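Side-chain contacts in dihydroorotase (Saccharomyces cerevisiae S288C, PDB 6L0A), which catalyses, with two zinc ions per subunit, the reversible interconversion of N-carbamoyl-L-aspartate and dihydroorotate in the third step of de novo pyrimidine synthesis: residues P46-T50 with L51-I55; L84-E87 with A88-H92; I123-A126 with M127-E130; T182-S185 with A186-I190; L214-T217 with I218-A222. All coordinates share one frame; numbering follows the deposited sequence.

Contact 1. Residues P46-T50 with L51-I55; sequences PPITT and LDRVI
Ile48 packs on Val54 where a proline-rich loop runs into the N-terminus of helix 51-64, with Thr50 at the N-cap position. The tight part is apolar: Ile48 CG2, the branch opposite the backbone N, lies 3.7 Å from Val54 CB, and the two side chains cross at about a right angle. Beta-branched residues suit this buried spot because their methyls, set close to the main chain, let loop and helix pack closely here. Beside it, Val54 N donates to Thr50 O (3.2 Å), the first rung of the helix ladder.

The outer side is more exposed and more polar, yet the guanidinium there is firmly hydrogen-bonded. With chi1 at 62°, Thr50 OG1 lies between its backbone N and carbonyl carbon, which puts it 3.2 Å from Arg53 CB. Arg53 then reaches back along the loop, kinked at chi2, and the length of its chain lets it bridge from the helix to Pro46. A proline has no N-H of its own, yet its carbonyl remains a good acceptor. Arg53 NH2 meets Pro46 O at 2.7 Å, in the carbonyl plane and nearly straight (169°). Arg53 NE adds a weak second bond to Pro46 O at 3.4 Å.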
loop_
_atom_site.group_PDB
_atom_site.type_symbol
_atom_site.label_atom_id
_atom_site.label_comp_id
_atom_site.label_asym_id
_atom_site.label_seq_id
_atom_site.Cartn_x
_atom_site.Cartn_y
_atom_site.Cartn_z
ATOM N N PRO C 46 1.713 -24.025 -16.283
ATOM C CA PRO C 46 2.952 -24.077 -15.513
ATOM C C PRO C 46 3.987 -23.140 -16.110
ATOM O O PRO C 46 3.796 -22.706 -17.249
ATOM C CB PRO C 46 3.401 -25.542 -15.653
ATOM C CG PRO C 46 2.285 -26.243 -16.331
ATOM C CD PRO C 46 1.561 -25.227 -17.120
ATOM N N PRO C 47 5.047 -22.843 -15.357
ATOM C CA PRO C 47 6.100 -21.963 -15.878
ATOM C C PRO C 47 6.775 -22.583 -17.086
ATOM O O PRO C 47 6.832 -23.807 -17.234
ATOM C CB PRO C 47 7.083 -21.842 -14.708
ATOM C CG PRO C 47 6.765 -23.021 -13.808
ATOM C CD PRO C 47 5.296 -23.248 -13.965
ATOM N N ILE C 48 7.320 -21.724 -17.942
ATOM C CA ILE C 48 8.011 -22.197 -19.138
ATOM C C ILE C 48 9.384 -22.719 -18.736
ATOM O O ILE C 48 10.305 -21.939 -18.475
ATOM C CB ILE C 48 8.149 -21.097 -20.190
ATOM C CG1 ILE C 48 6.797 -20.453 -20.477
ATOM C CG2 ILE C 48 8.793 -21.697 -21.437
ATOM C CD1 ILE C 48 6.889 -19.362 -21.527
ATOM N N THR C 49 9.543 -24.049 -18.733
ATOM C CA THR C 49 10.803 -24.666 -18.349
ATOM C C THR C 49 11.228 -25.764 -19.315
ATOM O O THR C 49 12.145 -26.527 -18.993
ATOM C CB THR C 49 10.712 -25.253 -16.936
ATOM O OG1 THR C 49 9.770 -26.339 -16.935
ATOM C CG2 THR C 49 10.256 -24.192 -15.932
ATOM N N THR C 50 10.574 -25.890 -20.470
ATOM C CA THR C 50 10.918 -26.934 -21.422
ATOM C C THR C 50 11.043 -26.351 -22.822
ATOM O O THR C 50 10.419 -25.340 -23.167
ATOM C CB THR C 50 9.892 -28.074 -21.413
ATOM O OG1 THR C 50 8.609 -27.579 -21.814
ATOM C CG2 THR C 50 9.799 -28.709 -20.019
ATOM N N LEU C 51 11.873 -27.014 -23.623
ATOM C CA LEU C 51 12.159 -26.552 -24.973
ATOM C C LEU C 51 10.899 -26.490 -25.824
ATOM O O LEU C 51 10.651 -25.497 -26.516
ATOM C CB LEU C 51 13.188 -27.484 -25.609
ATOM C CG LEU C 51 13.914 -26.977 -26.851
ATOM C CD1 LEU C 51 14.424 -25.576 -26.627
ATOM C CD2 LEU C 51 15.055 -27.913 -27.186
ATOM N N ASP C 52 10.102 -27.560 -25.820
ATOM C CA ASP C 52 8.944 -27.591 -26.707
ATOM C C ASP C 52 7.926 -26.518 -26.330
ATOM O O ASP C 52 7.307 -25.909 -27.211
ATOM C CB ASP C 52 8.310 -28.983 -26.695
ATOM C CG ASP C 52 9.189 -30.024 -27.379
ATOM O OD1 ASP C 52 10.027 -29.639 -28.225
ATOM O OD2 ASP C 52 9.050 -31.229 -27.069
ATOM N N ARG C 53 7.767 -26.251 -25.028
ATOM C CA ARG C 53 6.813 -25.240 -24.576
ATOM C C ARG C 53 7.210 -23.841 -25.048
ATOM O O ARG C 53 6.357 -23.072 -25.505
ATOM C CB ARG C 53 6.712 -25.286 -23.052
ATOM C CG ARG C 53 5.627 -24.427 -22.422
ATOM C CD ARG C 53 5.110 -25.121 -21.153
ATOM N NE ARG C 53 4.386 -24.236 -20.234
ATOM C CZ ARG C 53 3.211 -23.696 -20.526
ATOM N NH1 ARG C 53 2.644 -23.945 -21.702
ATOM N NH2 ARG C 53 2.601 -22.908 -19.657
ATOM N N VAL C 54 8.495 -23.491 -24.946
ATOM C CA VAL C 54 8.907 -22.147 -25.338
ATOM C C VAL C 54 8.858 -21.984 -26.849
ATOM O O VAL C 54 8.582 -20.885 -27.347
ATOM C CB VAL C 54 10.302 -21.815 -24.775
ATOM C CG1 VAL C 54 11.405 -22.502 -25.570
ATOM C CG2 VAL C 54 10.518 -20.287 -24.749
ATOM N N ILE C 55 9.116 -23.057 -27.605
ATOM C CA ILE C 55 9.017 -22.977 -29.059
ATOM C C ILE C 55 7.567 -22.789 -29.482
ATOM O O ILE C 55 7.253 -21.917 -30.300
ATOM C CB ILE C 55 9.637 -24.227 -29.711
ATOM C CG1 ILE C 55 11.158 -24.190 -29.591
ATOM C CG2 ILE C 55 9.227 -24.316 -31.195
ATOM C CD1 ILE C 55 11.825 -25.504 -29.953
#

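Contact 2. Residues L84-E87 with A88-H92; sequences LIHE and AAQQH
From Leu84 to Gln91 the backbone makes four successive i to i+4 hydrogen bonds, Ala88 N to Leu84 O being the shortest at 2.8 Å, before the chain leaves the helix at His92. Side chains one turn apart meet along the outside of this ladder. Glu87 and Gln91 lie side by side and point the same way, Gln91 NE2 coming 3.7 Å from Glu87 CG. The amide thus rests against the aliphatic part of the glutamate, and the carboxylate and amide planes stand 67° apart. Both are long polar residues, well suited to an exposed flank where methylenes can pack and the polar ends lie near the surface, partly against Leu51.

On another flank Gln90 lies over the turn that precedes it. With chi1 at -86° its CG stands beside the backbone N, and the chain runs back past the carbonyl of His86, Gln90 CD being 3.5 Å from His86 O. Gln90 NE2 ends 4.1 Å from His86 CB. The polar ends of His86 and Gln90 find their strongest partner beyond this helix, on Glu130 of helix 121-130.

Alanine's short methyl suits the two places where neighbouring helices come close: Ala88 packs on Leu51 of helix 51-64, and Ala89 on Glu130. At the C-terminal end His92 takes positive phi (54°), and the bond from His92 N to Ala89 O, 2.9 Å long, is one of the two back into the last turn that make this a Schellman motif.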
loop_
_atom_site.group_PDB
_atom_site.type_symbol
_atom_site.label_atom_id
_atom_site.label_comp_id
_atom_site.label_asym_id
_atom_site.label_seq_id
_atom_site.Cartn_x
_atom_site.Cartn_y
_atom_site.Cartn_z
ATOM N N LEU C 84 19.791 -28.559 -20.648
ATOM C CA LEU C 84 18.657 -27.896 -21.287
ATOM C C LEU C 84 18.986 -26.451 -21.638
ATOM O O LEU C 84 18.525 -25.936 -22.662
ATOM C CB LEU C 84 17.434 -27.966 -20.378
ATOM C CG LEU C 84 16.233 -27.139 -20.837
ATOM C CD1 LEU C 84 15.828 -27.514 -22.267
ATOM C CD2 LEU C 84 15.063 -27.299 -19.881
ATOM N N ILE C 85 19.774 -25.778 -20.797
ATOM C CA ILE C 85 20.236 -24.430 -21.121
ATOM C C ILE C 85 21.056 -24.442 -22.409
ATOM O O ILE C 85 20.834 -23.636 -23.321
ATOM C CB ILE C 85 21.046 -23.850 -19.946
ATOM C CG1 ILE C 85 20.172 -23.723 -18.695
ATOM C CG2 ILE C 85 21.698 -22.523 -20.341
ATOM C CD1 ILE C 85 19.061 -22.667 -18.810
ATOM N N HIS C 86 22.031 -25.353 -22.493
ATOM C CA HIS C 86 22.840 -25.471 -23.703
ATOM C C HIS C 86 21.975 -25.805 -24.915
ATOM O O HIS C 86 22.132 -25.213 -25.988
ATOM C CB HIS C 86 23.922 -26.540 -23.503
ATOM C CG HIS C 86 25.022 -26.123 -22.573
ATOM N ND1 HIS C 86 25.926 -25.133 -22.885
ATOM C CD2 HIS C 86 25.363 -26.569 -21.339
ATOM C CE1 HIS C 86 26.777 -24.983 -21.884
ATOM N NE2 HIS C 86 26.452 -25.840 -20.931
ATOM N N GLU C 87 21.051 -26.755 -24.755
ATOM C CA GLU C 87 20.186 -27.167 -25.855
ATOM C C GLU C 87 19.326 -26.006 -26.353
ATOM O O GLU C 87 19.272 -25.729 -27.558
ATOM C CB GLU C 87 19.312 -28.333 -25.401
ATOM C CG GLU C 87 18.359 -28.856 -26.450
ATOM C CD GLU C 87 17.535 -30.035 -25.952
ATOM O OE1 GLU C 87 16.827 -29.879 -24.932
ATOM O OE2 GLU C 87 17.589 -31.116 -26.580
ATOM N N ALA C 88 18.640 -25.317 -25.433
ATOM C CA ALA C 88 17.775 -24.205 -25.824
ATOM C C ALA C 88 18.575 -23.073 -26.446
ATOM O O ALA C 88 18.125 -22.438 -27.405
ATOM C CB ALA C 88 16.991 -23.694 -24.614
ATOM N N ALA C 89 19.765 -22.802 -25.908
ATOM C CA ALA C 89 20.588 -21.716 -26.424
ATOM C C ALA C 89 21.039 -22.001 -27.847
ATOM O O ALA C 89 20.957 -21.134 -28.727
ATOM C CB ALA C 89 21.799 -21.497 -25.520
ATOM N N GLN C 90 21.514 -23.221 -28.094
ATOM C CA GLN C 90 22.049 -23.538 -29.409
ATOM C C GLN C 90 20.955 -23.572 -30.463
ATOM O O GLN C 90 21.234 -23.344 -31.643
ATOM C CB GLN C 90 22.811 -24.862 -29.353
ATOM C CG GLN C 90 24.258 -24.671 -28.910
ATOM C CD GLN C 90 24.826 -25.864 -28.171
ATOM O OE1 GLN C 90 24.597 -27.014 -28.550
ATOM N NE2 GLN C 90 25.580 -25.595 -27.110
ATOM N N GLN C 91 19.717 -23.840 -30.066
ATOM C CA GLN C 91 18.588 -23.765 -30.982
ATOM C C GLN C 91 17.986 -22.366 -31.070
ATOM O O GLN C 91 16.970 -22.185 -31.753
ATOM C CB GLN C 91 17.517 -24.773 -30.567
ATOM C CG GLN C 91 17.974 -26.213 -30.698
ATOM C CD GLN C 91 16.862 -27.205 -30.420
ATOM O OE1 GLN C 91 15.684 -26.904 -30.613
ATOM N NE2 GLN C 91 17.232 -28.395 -29.958
ATOM N N HIS C 92 18.599 -21.381 -30.410
ATOM C CA HIS C 92 18.115 -20.000 -30.394
ATOM C C HIS C 92 16.658 -19.933 -29.944
ATOM O O HIS C 92 15.867 -19.128 -30.436
ATOM C CB HIS C 92 18.307 -19.336 -31.760
ATOM C CG HIS C 92 19.739 -19.278 -32.190
ATOM N ND1 HIS C 92 20.311 -20.232 -33.004
ATOM C CD2 HIS C 92 20.725 -18.400 -31.889
ATOM C CE1 HIS C 92 21.583 -19.933 -33.201
ATOM N NE2 HIS C 92 21.858 -18.825 -32.538
#

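Contact 3. Residues I123-A126 with M127-E130; sequences IFKA and MQEE
Met127 N donates to Ile123 O at 2.8 Å, an i to i+4 bond of helix 121-130. This is an outer helix of the TIM-barrel fold, with a Met-aromatic contact on its buried face and polar chains on the other. On the buried face Met127 turns back along the helix: its CG, opposite the carbonyl carbon (chi1 -68°), passes 3.4 Å from Ile123 O, and the extended next bond carries SD between Ile123 and Phe124. Met127 SD is 4.1 Å from Ile123 CG2.

Toward Phe124 the sulfur makes its Met-aromatic contact at the edge of the ring, 5.4 Å from the ring centroid and 84° off the ring normal. A flexible, polarisable thioether suits this place, since it can follow the rim of a ring and still pack on Leu134 of strand 133-136, which Phe124 also touches. Helix and strand are thereby joined as neighbouring layers of the barrel.

The other face is aliphatic packing between polar chains. Lys125, bent at three successive torsions, runs alongside Gln128, while the amide oxygen of Gln128 bonds to the backbone N of Asn173. Glu129, its chain extended, runs past the preceding turn, Glu129 CG lying 3.4 Å from Lys125 O. The opposite charges do not meet, Lys125 NZ and Glu129 OE2 being 6.5 Å apart, so any attraction is probably modest. The closest side-chain approach of the lysine is instead Lys125 CE to Gln128 NE2, 3.3 Å.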
loop_
_atom_site.group_PDB
_atom_site.type_symbol
_atom_site.label_atom_id
_atom_site.label_comp_id
_atom_site.label_asym_id
_atom_site.label_seq_id
_atom_site.Cartn_x
_atom_site.Cartn_y
_atom_site.Cartn_z
ATOM N N ILE C 123 23.435 -23.885 -13.430
ATOM C CA ILE C 123 22.642 -23.198 -14.451
ATOM C C ILE C 123 23.338 -21.919 -14.893
ATOM O O ILE C 123 23.487 -21.652 -16.090
ATOM C CB ILE C 123 21.225 -22.904 -13.929
ATOM C CG1 ILE C 123 20.516 -24.187 -13.471
ATOM C CG2 ILE C 123 20.403 -22.152 -15.003
ATOM C CD1 ILE C 123 20.236 -25.168 -14.591
ATOM N N PHE C 124 23.760 -21.092 -13.929
ATOM C CA PHE C 124 24.389 -19.818 -14.276
ATOM C C PHE C 124 25.686 -20.025 -15.050
ATOM O O PHE C 124 26.014 -19.228 -15.943
ATOM C CB PHE C 124 24.660 -18.992 -13.014
ATOM C CG PHE C 124 23.431 -18.699 -12.200
ATOM C CD1 PHE C 124 22.182 -18.621 -12.801
ATOM C CD2 PHE C 124 23.519 -18.504 -10.832
ATOM C CE1 PHE C 124 21.045 -18.341 -12.052
ATOM C CE2 PHE C 124 22.371 -18.236 -10.067
ATOM C CZ PHE C 124 21.141 -18.151 -10.681
ATOM N N LYS C 125 26.435 -21.085 -14.730
ATOM C CA LYS C 125 27.637 -21.379 -15.502
ATOM C C LYS C 125 27.290 -21.694 -16.950
ATOM O O LYS C 125 27.951 -21.207 -17.876
ATOM C CB LYS C 125 28.407 -22.539 -14.856
ATOM C CG LYS C 125 29.867 -22.716 -15.326
ATOM C CD LYS C 125 30.632 -21.386 -15.515
ATOM C CE LYS C 125 30.760 -20.531 -14.241
ATOM N NZ LYS C 125 31.570 -21.115 -13.126
ATOM N N ALA C 126 26.237 -22.487 -17.167
ATOM C CA ALA C 126 25.809 -22.792 -18.532
ATOM C C ALA C 126 25.315 -21.537 -19.247
ATOM O O ALA C 126 25.668 -21.292 -20.408
ATOM C CB ALA C 126 24.726 -23.874 -18.510
ATOM N N MET C 127 24.511 -20.717 -18.562
ATOM C CA MET C 127 24.078 -19.455 -19.159
ATOM C C MET C 127 25.264 -18.589 -19.557
ATOM O O MET C 127 25.262 -17.976 -20.633
ATOM C CB MET C 127 23.180 -18.691 -18.184
ATOM C CG MET C 127 21.853 -19.364 -17.945
ATOM S SD MET C 127 20.900 -18.483 -16.695
ATOM C CE MET C 127 20.606 -16.961 -17.606
ATOM N N GLN C 128 26.269 -18.493 -18.680
ATOM C CA GLN C 128 27.431 -17.652 -18.965
ATOM C C GLN C 128 28.150 -18.129 -20.223
ATOM O O GLN C 128 28.530 -17.322 -21.082
ATOM C CB GLN C 128 28.375 -17.650 -17.760
ATOM C CG GLN C 128 29.550 -16.676 -17.863
ATOM C CD GLN C 128 30.342 -16.568 -16.562
ATOM O OE1 GLN C 128 30.552 -15.467 -16.036
ATOM N NE2 GLN C 128 30.787 -17.710 -16.040
ATOM N N GLU C 129 28.322 -19.440 -20.356
ATOM C CA GLU C 129 28.982 -19.980 -21.539
ATOM C C GLU C 129 28.176 -19.729 -22.808
ATOM O O GLU C 129 28.752 -19.634 -23.897
ATOM C CB GLU C 129 29.224 -21.474 -21.358
ATOM C CG GLU C 129 30.249 -21.813 -20.297
ATOM C CD GLU C 129 30.226 -23.282 -19.925
ATOM O OE1 GLU C 129 29.394 -24.028 -20.491
ATOM O OE2 GLU C 129 31.033 -23.693 -19.065
ATOM N N GLU C 130 26.854 -19.617 -22.700
ATOM C CA GLU C 130 26.010 -19.452 -23.877
ATOM C C GLU C 130 25.646 -17.998 -24.144
ATOM O O GLU C 130 24.890 -17.727 -25.083
ATOM C CB GLU C 130 24.732 -20.293 -23.739
ATOM C CG GLU C 130 24.954 -21.802 -23.629
ATOM C CD GLU C 130 25.342 -22.460 -24.954
ATOM O OE1 GLU C 130 25.431 -21.756 -25.989
ATOM O OE2 GLU C 130 25.563 -23.690 -24.952
#

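Contact 4. Residues T182-S185 with A186-I190; sequences TSES and AIKTI
Ser183, with chi1 near 68°, holds OG between its backbone N and its carbonyl carbon, which swings the hydroxyl over the start of helix 184-193 to Ala186. There Ala186 N donates to Ser183 OG at 3.0 Å, an N-cap bond that satisfies an amide of the first turn. Serine suits the position because its hydroxyl is one bond from CB and small enough to bend back; Ala186 offers only a methyl, its CB 3.4 Å from Ser183 OG. Ser183 OG is also hydrogen-bonded to Glu157 of helix 156-170.

Next along the helix, Lys188 N donates to Glu184 O at 3.0 Å, and the two side chains cross with Glu184 CD 4.0 Å from Lys188 CE. Glu184 OE1 and Lys188 NZ remain 4.8 Å apart, and OE1 bonds instead to Asn237. Farther along, Ser185 O accepts from Thr189 N at 3.1 Å and from a water at 2.8 Å, which also reaches Thr189 OG1.

The helix belongs to a beta-alpha-beta unit between strands 175-178 and 205-209. Its N-terminus is thus held by a hydroxyl that is itself fixed by a carboxylate, and the negative charge of Glu157, next to the cap, may interact favourably with the positive end of the helix dipole.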
loop_
_atom_site.group_PDB
_atom_site.type_symbol
_atom_site.label_atom_id
_atom_site.label_comp_id
_atom_site.label_asym_id
_atom_site.label_seq_id
_atom_site.Cartn_x
_atom_site.Cartn_y
_atom_site.Cartn_z
ATOM N N THR C 182 13.101 -0.060 -8.430
ATOM C CA THR C 182 12.147 0.842 -7.810
ATOM C C THR C 182 12.728 1.735 -6.730
ATOM O O THR C 182 11.997 2.575 -6.212
ATOM C CB THR C 182 10.984 0.048 -7.205
ATOM O OG1 THR C 182 11.512 -0.881 -6.247
ATOM C CG2 THR C 182 10.235 -0.683 -8.287
ATOM N N SER C 183 14.000 1.572 -6.361
ATOM C CA SER C 183 14.550 2.279 -5.213
ATOM C C SER C 183 15.799 3.058 -5.592
ATOM O O SER C 183 16.556 2.660 -6.484
ATOM C CB SER C 183 14.886 1.310 -4.081
ATOM O OG SER C 183 15.972 0.475 -4.437
ATOM N N GLU C 184 16.005 4.185 -4.905
ATOM C CA GLU C 184 17.253 4.922 -5.059
ATOM C C GLU C 184 18.447 4.040 -4.742
ATOM O O GLU C 184 19.492 4.136 -5.403
ATOM C CB GLU C 184 17.259 6.161 -4.160
ATOM C CG GLU C 184 18.569 6.917 -4.250
ATOM C CD GLU C 184 18.628 8.136 -3.357
ATOM O OE1 GLU C 184 18.270 8.021 -2.169
ATOM O OE2 GLU C 184 19.027 9.208 -3.857
ATOM N N SER C 185 18.312 3.175 -3.731
ATOM C CA SER C 185 19.408 2.282 -3.375
ATOM C C SER C 185 19.820 1.425 -4.560
ATOM O O SER C 185 21.017 1.242 -4.815
ATOM C CB SER C 185 19.017 1.396 -2.191
ATOM O OG SER C 185 18.959 2.158 -1.003
ATOM N N ALA C 186 18.842 0.885 -5.297
ATOM C CA ALA C 186 19.172 0.052 -6.447
ATOM C C ALA C 186 19.841 0.866 -7.543
ATOM O O ALA C 186 20.798 0.392 -8.169
ATOM C CB ALA C 186 17.922 -0.637 -6.989
ATOM N N ILE C 187 19.348 2.086 -7.800
ATOM C CA ILE C 187 19.955 2.937 -8.827
ATOM C C ILE C 187 21.426 3.187 -8.505
ATOM O O ILE C 187 22.301 3.071 -9.375
ATOM C CB ILE C 187 19.180 4.260 -8.968
ATOM C CG1 ILE C 187 17.766 4.025 -9.510
ATOM C CG2 ILE C 187 19.923 5.224 -9.891
ATOM C CD1 ILE C 187 17.710 3.093 -10.723
ATOM N N LYS C 188 21.720 3.533 -7.247
ATOM C CA LYS C 188 23.107 3.761 -6.842
ATOM C C LYS C 188 23.964 2.523 -7.065
ATOM O O LYS C 188 25.124 2.626 -7.478
ATOM C CB LYS C 188 23.176 4.159 -5.371
ATOM C CG LYS C 188 22.744 5.557 -5.056
ATOM C CD LYS C 188 23.204 5.872 -3.642
ATOM C CE LYS C 188 22.498 7.060 -3.083
ATOM N NZ LYS C 188 22.957 7.302 -1.688
ATOM N N THR C 189 23.423 1.343 -6.774
ATOM C CA THR C 189 24.209 0.125 -6.935
ATOM C C THR C 189 24.486 -0.168 -8.408
ATOM O O THR C 189 25.620 -0.515 -8.768
ATOM C CB THR C 189 23.501 -1.046 -6.259
ATOM O OG1 THR C 189 23.575 -0.869 -4.840
ATOM C CG2 THR C 189 24.163 -2.387 -6.628
ATOM N N ILE C 190 23.475 -0.014 -9.276
ATOM C CA ILE C 190 23.698 -0.192 -10.713
ATOM C C ILE C 190 24.709 0.831 -11.217
ATOM O O ILE C 190 25.567 0.523 -12.053
ATOM C CB ILE C 190 22.371 -0.097 -11.489
ATOM C CG1 ILE C 190 21.398 -1.179 -11.016
ATOM C CG2 ILE C 190 22.607 -0.203 -13.006
ATOM C CD1 ILE C 190 21.897 -2.586 -11.272
HETATM O O HOH W 1 23.024 1.366 -2.839
#

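Contact 5. Residues L214-T217 with I218-A222; sequences LFLT and IDDWA
Asp220 and Thr217 grip each other by two reciprocal bonds. The carboxylate oxygen Asp220 OD2 accepts from Thr217 N at 2.9 Å, on its anti side and 20° out of the carboxylate plane. In return Asp220 N donates to Thr217 O, also at 2.9 Å, from well above the carbonyl plane. One bond runs from side chain to backbone and the other from backbone to backbone, round the turn that opens the short, weakly bonded helix about 218-221.

Aspartate suits the site because its chain is short: with chi1 at -60° the carboxylate lies opposite the carbonyl carbon, which brings OD2 to Thr217 N. Leu216 CD2 packs 3.6 Å from Asp220 CB. A water donates to both Phe215 O (3.1 Å) and Asp220 OD2, extending the network along the loop.

Farther out, Thr217 OG1 bonds to Lys234 O and Trp221 NE1 to Ala233 O, tying the turn to the loop before helix 236-246. Asp219 bonds to Ser142 and Val153 of the second subunit, and Trp221 meets its own counterpart there. Within the turn, two donors, Thr217 N and the water, converge on Asp220 OD2, which would probably favour the carboxylate form of this side chain.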
loop_
_atom_site.group_PDB
_atom_site.type_symbol
_atom_site.label_atom_id
_atom_site.label_comp_id
_atom_site.label_asym_id
_atom_site.label_seq_id
_atom_site.Cartn_x
_atom_site.Cartn_y
_atom_site.Cartn_z
ATOM N N LEU C 214 7.931 5.397 -13.136
ATOM C CA LEU C 214 8.314 6.780 -13.405
ATOM C C LEU C 214 7.220 7.761 -13.010
ATOM O O LEU C 214 7.469 8.974 -12.998
ATOM C CB LEU C 214 8.656 6.957 -14.885
ATOM C CG LEU C 214 9.752 6.025 -15.417
ATOM C CD1 LEU C 214 10.115 6.381 -16.857
ATOM C CD2 LEU C 214 10.987 6.064 -14.517
ATOM N N PHE C 215 6.029 7.261 -12.686
ATOM C CA PHE C 215 4.882 8.061 -12.270
ATOM C C PHE C 215 4.470 7.817 -10.830
ATOM O O PHE C 215 4.147 8.766 -10.108
ATOM C CB PHE C 215 3.664 7.749 -13.150
ATOM C CG PHE C 215 3.776 8.242 -14.566
ATOM C CD1 PHE C 215 4.262 7.410 -15.571
ATOM C CD2 PHE C 215 3.357 9.523 -14.903
ATOM C CE1 PHE C 215 4.334 7.847 -16.883
ATOM C CE2 PHE C 215 3.438 9.969 -16.213
ATOM C CZ PHE C 215 3.932 9.131 -17.201
ATOM N N LEU C 216 4.431 6.556 -10.413
ATOM C CA LEU C 216 3.734 6.169 -9.194
ATOM C C LEU C 216 4.606 6.313 -7.963
ATOM O O LEU C 216 5.833 6.187 -8.009
ATOM C CB LEU C 216 3.259 4.713 -9.265
ATOM C CG LEU C 216 2.209 4.304 -10.292
ATOM C CD1 LEU C 216 1.983 2.798 -10.212
ATOM C CD2 LEU C 216 0.905 5.055 -10.083
ATOM N N THR C 217 3.937 6.524 -6.836
ATOM C CA THR C 217 4.540 6.445 -5.521
ATOM C C THR C 217 3.579 5.648 -4.647
ATOM O O THR C 217 2.474 5.322 -5.072
ATOM C CB THR C 217 4.789 7.848 -4.970
ATOM O OG1 THR C 217 5.816 7.798 -3.980
ATOM C CG2 THR C 217 3.535 8.385 -4.381
ATOM N N ILE C 218 3.987 5.341 -3.409
ATOM C CA ILE C 218 3.130 4.551 -2.520
ATOM C C ILE C 218 1.748 5.184 -2.356
ATOM O O ILE C 218 0.745 4.475 -2.215
ATOM C CB ILE C 218 3.826 4.347 -1.158
ATOM C CG1 ILE C 218 2.978 3.463 -0.240
ATOM C CG2 ILE C 218 4.176 5.699 -0.501
ATOM C CD1 ILE C 218 3.711 3.004 1.002
ATOM N N ASP C 219 1.665 6.519 -2.380
ATOM C CA ASP C 219 0.365 7.173 -2.234
ATOM C C ASP C 219 -0.608 6.757 -3.321
ATOM O O ASP C 219 -1.823 6.780 -3.108
ATOM C CB ASP C 219 0.519 8.694 -2.268
ATOM C CG ASP C 219 0.971 9.252 -0.958
ATOM O OD1 ASP C 219 1.685 8.544 -0.231
ATOM O OD2 ASP C 219 0.635 10.414 -0.667
ATOM N N ASP C 220 -0.104 6.408 -4.496
ATOM C CA ASP C 220 -0.990 6.111 -5.613
ATOM C C ASP C 220 -1.553 4.702 -5.594
ATOM O O ASP C 220 -2.567 4.460 -6.258
ATOM C CB ASP C 220 -0.256 6.339 -6.938
ATOM C CG ASP C 220 0.223 7.759 -7.088
ATOM O OD1 ASP C 220 -0.607 8.678 -6.934
ATOM O OD2 ASP C 220 1.422 7.967 -7.357
ATOM N N TRP C 221 -0.941 3.755 -4.871
ATOM C CA TRP C 221 -1.516 2.417 -4.818
ATOM C C TRP C 221 -2.087 2.041 -3.461
ATOM O O TRP C 221 -2.784 1.024 -3.375
ATOM C CB TRP C 221 -0.500 1.340 -5.267
ATOM C CG TRP C 221 0.759 1.216 -4.445
ATOM C CD1 TRP C 221 1.972 1.777 -4.723
ATOM C CD2 TRP C 221 0.938 0.447 -3.245
ATOM N NE1 TRP C 221 2.889 1.433 -3.753
ATOM C CE2 TRP C 221 2.284 0.609 -2.843
ATOM C CE3 TRP C 221 0.092 -0.371 -2.475
ATOM C CZ2 TRP C 221 2.802 0.004 -1.694
ATOM C CZ3 TRP C 221 0.608 -0.975 -1.338
ATOM C CH2 TRP C 221 1.944 -0.783 -0.958
ATOM N N ALA C 222 -1.873 2.846 -2.418
ATOM C CA ALA C 222 -2.309 2.439 -1.080
ATOM C C ALA C 222 -3.793 2.048 -1.054
ATOM O O ALA C 222 -4.167 1.021 -0.478
ATOM C CB ALA C 222 -2.020 3.560 -0.077
HETATM O O HOH W 2 1.162 9.586 -10.135
#

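How the contacts relate
Contacts 1, 2 and 3 form a run in which contact 2 touches both contact 1 and contact 3, whereas contacts 4 and 5 lie elsewhere, 17 Å apart between centres. Contact 1 meets contact 2 where Leu51 CD1 packs 3.7 Å from Ala88 CA. Contacts 2 and 3, with centres 11 Å apart, are joined through Glu130. Contacts 1, 4 and 5 come within 12 to 13 Å of a zinc ion, in its wider surroundings: the side chains of Ile48, Ala186 and Leu216 are about 12, 13 and 13 Å from one. Pro47 is about 11 Å and Leu216 about 12 Å from the bound malate, again measured from their side chains, and contact 5 alone reaches the second subunit.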